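Local coordinates for TcpB (Brucella melitensis, PDB 4LQC), which is a bacterial TIR-domain protein, built on the flavodoxin-like alpha/beta fold that Toll/interleukin-1 receptor domains share, at residues D8-H13 / Q55-S60. The protein carries 2 engineered substitutions. Residues are numbered along the deposited sequence; the frame is centred on the assembly and turned at random.
Sequences DFFIAH and QGLANS. Engineered in segment 8-13: A12 (natural residue Ser).
F10 lays its ring against the backbone of G56 in a buried, apolar strand-to-helix contact, where the C-terminal part of helix 49-57 packs on one face of the parallel sheet beside strand 7-14. The CA of G56 stands over a face of the ring, 3.5 Å from its centroid and 16° off the ring normal, a CH-pi contact displaced toward the rim. With no side chain, glycine lets the helix backbone come this close: G56 C lies 3.2 Å from F10 CE2. F10 CG sits between the backbone N and the carbonyl carbon (chi1 67°), and the ring beyond it lies against G56. Leucine suits the next position, since its branched end can fill in beside an aromatic rim; L57 CD2 does this near the ring plane, 3.8 Å from F10 CE2.

In the doubly wound fold of TIR domains, strand 7-14 is an inner strand of the parallel sheet, between 36-43 and 60-68. Side chains of successive strand residues alternate between the faces: I11 packs on helix 18-31, while F10 faces helix 49-57 and its ring also meets that of Y41 on strand 36-43.

S60 begins the strand that follows the helix, and its small side chain fits between the strand backbone and the ring edge. Its OG lies 3.8 Å from F10 CD2, near the ring plane. The hydroxyl donates to G56 O (3.1 Å from S60 OG), tying the start of strand 60-68 back to G56; the same oxygen also accepts from N59 N, and the two donors approach from opposite faces of the carbonyl plane. R94 NH2 hydrogen-bonds to the carbonyl oxygens of L57 and S60.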
# COMPACT_ATOMS: atom_id res chain seq x y z
N ASP B 8 16.85 8.73 -18.79
CA ASP B 8 15.58 9.28 -18.35
C ASP B 8 15.34 9.08 -16.85
O ASP B 8 14.92 10.01 -16.16
CB ASP B 8 14.42 8.67 -19.15
CG ASP B 8 14.66 8.74 -20.65
OD1 ASP B 8 14.73 9.87 -21.19
OD2 ASP B 8 14.77 7.67 -21.31
N PHE B 9 15.62 7.89 -16.33
CA PHE B 9 15.37 7.60 -14.92
C PHE B 9 16.48 6.78 -14.29
O PHE B 9 17.12 5.97 -14.97
CB PHE B 9 14.09 6.79 -14.76
CG PHE B 9 12.88 7.46 -15.28
CD1 PHE B 9 12.26 8.46 -14.55
CD2 PHE B 9 12.33 7.08 -16.50
CE1 PHE B 9 11.13 9.09 -15.03
CE2 PHE B 9 11.19 7.70 -16.98
CZ PHE B 9 10.59 8.71 -16.25
N PHE B 10 16.72 6.98 -13.00
CA PHE B 10 17.35 5.93 -12.19
C PHE B 10 16.29 5.52 -11.19
O PHE B 10 15.41 6.33 -10.87
CB PHE B 10 18.65 6.39 -11.51
CG PHE B 10 18.46 7.44 -10.44
CD1 PHE B 10 18.40 7.09 -9.09
CD2 PHE B 10 18.35 8.78 -10.78
CE1 PHE B 10 18.24 8.05 -8.12
CE2 PHE B 10 18.18 9.75 -9.81
CZ PHE B 10 18.12 9.39 -8.47
N ILE B 11 16.35 4.28 -10.73
CA ILE B 11 15.37 3.81 -9.75
C ILE B 11 16.02 3.24 -8.49
O ILE B 11 16.57 2.13 -8.49
CB ILE B 11 14.34 2.84 -10.36
CG1 ILE B 11 13.38 2.35 -9.29
CG2 ILE B 11 15.02 1.68 -11.03
CD1 ILE B 11 12.05 1.86 -9.84
N ALA B 12 15.97 4.05 -7.43
CA ALA B 12 16.50 3.70 -6.12
C ALA B 12 15.49 2.83 -5.38
O ALA B 12 14.31 3.15 -5.32
CB ALA B 12 16.80 4.96 -5.31
N HIS B 13 15.96 1.74 -4.78
CA HIS B 13 15.05 0.77 -4.19
C HIS B 13 15.80 -0.06 -3.17
O HIS B 13 17.03 -0.18 -3.23
CB HIS B 13 14.57 -0.16 -5.29
CG HIS B 13 15.69 -0.84 -6.02
ND1 HIS B 13 16.46 -0.20 -6.97
CD2 HIS B 13 16.17 -2.10 -5.93
CE1 HIS B 13 17.36 -1.04 -7.44
NE2 HIS B 13 17.21 -2.20 -6.83
N GLN B 55 24.12 11.07 -7.11
CA GLN B 55 24.77 10.33 -8.17
C GLN B 55 23.81 10.04 -9.33
O GLN B 55 24.14 10.27 -10.50
CB GLN B 55 25.36 9.03 -7.63
CG GLN B 55 25.78 8.04 -8.73
CD GLN B 55 26.29 6.74 -8.16
OE1 GLN B 55 26.99 6.72 -7.14
NE2 GLN B 55 25.91 5.63 -8.78
N GLY B 56 22.62 9.55 -9.00
CA GLY B 56 21.62 9.27 -10.01
C GLY B 56 21.17 10.48 -10.81
O GLY B 56 21.01 10.40 -12.03
N LEU B 57 20.96 11.60 -10.13
CA LEU B 57 20.48 12.82 -10.78
C LEU B 57 21.55 13.44 -11.68
O LEU B 57 21.24 14.21 -12.60
CB LEU B 57 20.05 13.84 -9.73
CG LEU B 57 18.74 13.59 -8.97
CD1 LEU B 57 18.51 14.71 -7.95
CD2 LEU B 57 17.58 13.49 -9.93
N ALA B 58 22.81 13.10 -11.41
CA ALA B 58 23.93 13.62 -12.19
C ALA B 58 24.06 12.85 -13.50
O ALA B 58 24.86 13.22 -14.36
CB ALA B 58 25.22 13.55 -11.39
N ASN B 59 23.27 11.80 -13.64
CA ASN B 59 23.27 10.99 -14.85
C ASN B 59 21.90 10.76 -15.46
O ASN B 59 21.79 10.12 -16.50
CB ASN B 59 23.93 9.64 -14.58
CG ASN B 59 25.36 9.77 -14.14
OD1 ASN B 59 26.14 10.52 -14.74
ND2 ASN B 59 25.72 9.05 -13.08
N SER B 60 20.85 11.28 -14.82
CA SER B 60 19.49 11.03 -15.29
C SER B 60 18.61 12.26 -15.17
O SER B 60 18.87 13.15 -14.36
CB SER B 60 18.86 9.87 -14.50
OG SER B 60 19.75 8.78 -14.35